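Local coordinates for protein (S)-ureidoglycine--glyoxylate transaminase (Bacillus subtilis, PDB 3ISL) that catalyses the pyridoxal-phosphate-dependent transfer of an amino group from (S)-ureidoglycine to glyoxylate, giving oxalurate and glycine in purine breakdown, at residues R294-L302 with T366-V376. Sequence-based numbering, arbitrary orientation.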
loop_
_atom_site.group_PDB
_atom_site.type_symbol
_atom_site.label_atom_id
_atom_site.label_comp_id
_atom_site.label_asym_id
_atom_site.label_seq_id
_atom_site.Cartn_x
_atom_site.Cartn_y
_atom_site.Cartn_z
ATOM N N ARG A 294 1.148 -29.936 3.007
ATOM C CA ARG A 294 0.245 -29.824 1.868
ATOM C C ARG A 294 0.948 -29.182 0.639
ATOM O O ARG A 294 0.695 -29.536 -0.498
ATOM C CB ARG A 294 -0.979 -29.007 2.339
ATOM C CG ARG A 294 -2.157 -28.887 1.341
ATOM C CD ARG A 294 -2.133 -27.597 0.571
ATOM N NE ARG A 294 -2.467 -26.442 1.423
ATOM C CZ ARG A 294 -2.697 -25.213 0.987
ATOM N NH1 ARG A 294 -2.594 -24.959 -0.292
ATOM N NH2 ARG A 294 -2.964 -24.226 1.886
ATOM N N HIS A 295 1.815 -28.198 0.879
ATOM C CA HIS A 295 2.598 -27.593 -0.216
ATOM C C HIS A 295 3.569 -28.661 -0.807
ATOM O O HIS A 295 3.696 -28.773 -2.007
ATOM C CB HIS A 295 3.318 -26.328 0.257
ATOM C CG HIS A 295 2.397 -25.113 0.325
ATOM N ND1 HIS A 295 1.407 -24.971 1.285
ATOM C CD2 HIS A 295 2.301 -24.019 -0.476
ATOM C CE1 HIS A 295 0.749 -23.835 1.072
ATOM N NE2 HIS A 295 1.251 -23.263 -0.012
ATOM N N ARG A 296 4.236 -29.417 0.037
ATOM C CA ARG A 296 5.034 -30.547 -0.465
ATOM C C ARG A 296 4.273 -31.599 -1.267
ATOM O O ARG A 296 4.746 -32.122 -2.336
ATOM C CB ARG A 296 5.730 -31.210 0.699
ATOM C CG ARG A 296 6.883 -30.300 1.233
ATOM C CD ARG A 296 7.829 -31.108 2.128
ATOM N NE ARG A 296 7.120 -31.680 3.287
ATOM C CZ ARG A 296 6.892 -31.024 4.440
ATOM N NH1 ARG A 296 7.296 -29.749 4.626
ATOM N NH2 ARG A 296 6.261 -31.653 5.420
ATOM N N HIS A 297 3.098 -31.966 -0.768
ATOM C CA HIS A 297 2.315 -32.967 -1.475
ATOM C C HIS A 297 2.073 -32.539 -2.975
ATOM O O HIS A 297 2.335 -33.310 -3.951
ATOM C CB HIS A 297 0.998 -33.158 -0.693
ATOM C CG HIS A 297 0.081 -34.178 -1.294
ATOM N ND1 HIS A 297 -1.271 -33.964 -1.456
ATOM C CD2 HIS A 297 0.323 -35.434 -1.755
ATOM C CE1 HIS A 297 -1.821 -35.037 -1.990
ATOM N NE2 HIS A 297 -0.871 -35.921 -2.221
ATOM N N HIS A 298 1.578 -31.299 -3.173
ATOM C CA HIS A 298 1.266 -30.836 -4.517
ATOM C C HIS A 298 2.524 -30.628 -5.348
ATOM O O HIS A 298 2.518 -30.841 -6.576
ATOM C CB HIS A 298 0.306 -29.636 -4.524
ATOM C CG HIS A 298 -1.012 -29.968 -3.900
ATOM N ND1 HIS A 298 -1.934 -30.813 -4.485
ATOM C CD2 HIS A 298 -1.522 -29.644 -2.692
ATOM C CE1 HIS A 298 -2.967 -30.959 -3.674
ATOM N NE2 HIS A 298 -2.742 -30.255 -2.587
ATOM N N GLU A 299 3.606 -30.252 -4.679
ATOM C CA GLU A 299 4.864 -30.132 -5.354
ATOM C C GLU A 299 5.238 -31.491 -5.948
ATOM O O GLU A 299 5.704 -31.541 -7.094
ATOM C CB GLU A 299 5.953 -29.603 -4.394
ATOM C CG GLU A 299 7.377 -29.765 -4.972
ATOM C CD GLU A 299 8.465 -29.529 -3.962
ATOM O OE1 GLU A 299 8.221 -29.715 -2.717
ATOM O OE2 GLU A 299 9.557 -29.121 -4.458
ATOM N N ALA A 300 5.020 -32.570 -5.184
ATOM C CA ALA A 300 5.405 -33.912 -5.599
ATOM C C ALA A 300 4.551 -34.387 -6.806
ATOM O O ALA A 300 5.106 -34.859 -7.785
ATOM C CB ALA A 300 5.314 -34.898 -4.427
ATOM N N ALA A 301 3.226 -34.202 -6.746
ATOM C CA ALA A 301 2.365 -34.451 -7.879
ATOM C C ALA A 301 2.747 -33.645 -9.172
ATOM O O ALA A 301 2.850 -34.248 -10.235
ATOM C CB ALA A 301 0.895 -34.181 -7.467
ATOM N N LEU A 302 2.916 -32.294 -9.078
ATOM C CA LEU A 302 3.412 -31.494 -10.206
ATOM C C LEU A 302 4.702 -32.080 -10.814
ATOM O O LEU A 302 4.794 -32.295 -12.037
ATOM C CB LEU A 302 3.616 -30.021 -9.808
ATOM C CG LEU A 302 4.146 -29.102 -10.918
ATOM C CD1 LEU A 302 3.082 -28.962 -12.018
ATOM C CD2 LEU A 302 4.498 -27.707 -10.414
ATOM N N THR A 366 3.326 -23.085 -6.871
ATOM C CA THR A 366 2.253 -23.899 -6.241
ATOM C C THR A 366 2.182 -23.297 -4.846
ATOM O O THR A 366 2.704 -23.865 -3.924
ATOM C CB THR A 366 2.618 -25.439 -6.136
ATOM O OG1 THR A 366 3.981 -25.573 -5.711
ATOM C CG2 THR A 366 2.474 -26.147 -7.471
ATOM N N MET A 367 1.579 -22.116 -4.710
ATOM C CA MET A 367 1.569 -21.361 -3.469
ATOM C C MET A 367 0.150 -21.116 -2.949
ATOM O O MET A 367 -0.715 -20.684 -3.732
ATOM C CB MET A 367 2.165 -19.936 -3.731
ATOM C CG MET A 367 3.678 -19.943 -4.164
ATOM S SD MET A 367 4.097 -18.316 -4.745
ATOM C CE MET A 367 5.876 -18.286 -4.376
ATOM N N GLY A 368 -0.083 -21.281 -1.628
ATOM C CA GLY A 368 -1.319 -20.850 -1.080
ATOM C C GLY A 368 -2.537 -21.522 -1.699
ATOM O O GLY A 368 -2.556 -22.750 -1.924
ATOM N N TYR A 369 -3.558 -20.728 -1.998
ATOM C CA TYR A 369 -4.825 -21.281 -2.495
ATOM C C TYR A 369 -4.645 -21.917 -3.882
ATOM O O TYR A 369 -5.416 -22.782 -4.263
ATOM C CB TYR A 369 -5.881 -20.177 -2.582
ATOM C CG TYR A 369 -7.250 -20.771 -2.879
ATOM C CD1 TYR A 369 -7.939 -21.511 -1.882
ATOM C CD2 TYR A 369 -7.813 -20.655 -4.131
ATOM C CE1 TYR A 369 -9.160 -22.087 -2.135
ATOM C CE2 TYR A 369 -9.058 -21.258 -4.410
ATOM C CZ TYR A 369 -9.708 -21.984 -3.409
ATOM O OH TYR A 369 -10.950 -22.547 -3.672
ATOM N N SER A 370 -3.698 -21.402 -4.678
ATOM C CA SER A 370 -3.294 -21.999 -5.977
ATOM C C SER A 370 -2.637 -23.399 -5.862
ATOM O O SER A 370 -2.545 -24.201 -6.869
ATOM C CB SER A 370 -2.309 -21.011 -6.640
ATOM O OG SER A 370 -3.035 -19.927 -7.272
ATOM N N CYS A 371 -2.166 -23.709 -4.651
ATOM C CA CYS A 371 -1.485 -24.971 -4.406
ATOM C C CYS A 371 -2.573 -26.004 -4.092
ATOM O O CYS A 371 -2.830 -26.327 -2.905
ATOM C CB CYS A 371 -0.496 -24.824 -3.239
ATOM S SG CYS A 371 0.447 -26.313 -2.965
ATOM N N ARG A 372 -3.259 -26.479 -5.139
ATOM C CA ARG A 372 -4.352 -27.414 -4.904
ATOM C C ARG A 372 -4.464 -28.366 -6.057
ATOM O O ARG A 372 -4.044 -28.068 -7.184
ATOM C CB ARG A 372 -5.692 -26.710 -4.562
ATOM C CG ARG A 372 -6.439 -26.093 -5.802
ATOM C CD ARG A 372 -7.679 -25.281 -5.282
ATOM N NE ARG A 372 -8.478 -24.805 -6.412
ATOM C CZ ARG A 372 -8.229 -23.658 -7.005
ATOM N NH1 ARG A 372 -7.224 -22.922 -6.517
ATOM N NH2 ARG A 372 -9.002 -23.206 -8.007
ATOM N N LYS A 373 -4.996 -29.558 -5.778
ATOM C CA LYS A 373 -4.948 -30.611 -6.792
ATOM C C LYS A 373 -5.591 -30.250 -8.119
ATOM O O LYS A 373 -5.053 -30.605 -9.158
ATOM C CB LYS A 373 -5.566 -31.869 -6.264
ATOM C CG LYS A 373 -7.091 -31.945 -6.369
ATOM C CD LYS A 373 -7.580 -33.236 -5.606
ATOM C CE LYS A 373 -7.016 -34.430 -6.326
ATOM N NZ LYS A 373 -6.040 -33.785 -7.304
ATOM N N GLU A 374 -6.692 -29.497 -8.108
ATOM C CA GLU A 374 -7.366 -29.112 -9.350
ATOM C C GLU A 374 -6.448 -28.271 -10.280
ATOM O O GLU A 374 -6.435 -28.467 -11.526
ATOM C CB GLU A 374 -8.689 -28.336 -9.067
ATOM C CG GLU A 374 -9.767 -29.214 -8.348
ATOM C CD GLU A 374 -9.699 -29.085 -6.813
ATOM O OE1 GLU A 374 -8.648 -28.710 -6.229
ATOM O OE2 GLU A 374 -10.718 -29.348 -6.185
ATOM N N ASN A 375 -5.707 -27.343 -9.668
ATOM C CA ASN A 375 -4.819 -26.414 -10.394
ATOM C C ASN A 375 -3.571 -27.191 -10.873
ATOM O O ASN A 375 -3.075 -27.020 -12.007
ATOM C CB ASN A 375 -4.361 -25.269 -9.486
ATOM C CG ASN A 375 -5.212 -24.112 -9.548
ATOM O OD1 ASN A 375 -4.765 -22.968 -9.257
ATOM N ND2 ASN A 375 -6.459 -24.322 -9.928
ATOM N N VAL A 376 -3.076 -28.085 -10.018
ATOM C CA VAL A 376 -1.955 -28.881 -10.430
ATOM C C VAL A 376 -2.334 -29.756 -11.624
ATOM O O VAL A 376 -1.628 -29.833 -12.593
ATOM C CB VAL A 376 -1.428 -29.733 -9.268
ATOM C CG1 VAL A 376 -0.581 -30.846 -9.832
ATOM C CG2 VAL A 376 -0.570 -28.835 -8.366
HETATM O O HOH W 1 4.137 -26.421 -3.335
#
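In the C-terminal part of this fold-type I, class-V aminotransferase, the loop that follows strand 361-365 and leads into helix 373-389 is clamped by helix 288-308, where R294 and H295 grip the backbone around G368 and C371. Side chains of a helix here hold a turn by its main-chain atoms. R294 NH1 forks to G368 O at 2.7 Å and C371 O at 3.0 Å, both near the guanidinium plane; E286 holds its NH2 by a salt bridge. C371 N also binds G368 O, from the opposite face of that carbonyl, so two donors sandwich it. Next to this, G368 N donates to H295 NE2 (2.9 Å), while H295 ND1 is bonded to R291 O, which fixes the ring's rotation. H295 CE1 in turn lies over the R294 guanidinium. C371, the centre of an inverse gamma turn, has SG trans to the main-chain nitrogen (chi1 -176°), placing the sulfur over one face of the H295 ring, displaced toward its rim, in a sulfur-aromatic contact, and 3.7 Å from H298 CB. The M367 side chain lies about 4 Å from that of K198, the cofactor-attachment lysine, unmodified here. Farther along, V376 packs against A301 and L302, and T366 CG2 meets L302 CD2. Y407 OH hydrogen-bonds H298 ND1, and R372 CA makes a CH-pi contact over the H298 ring face, 4.0 Å from its centroid.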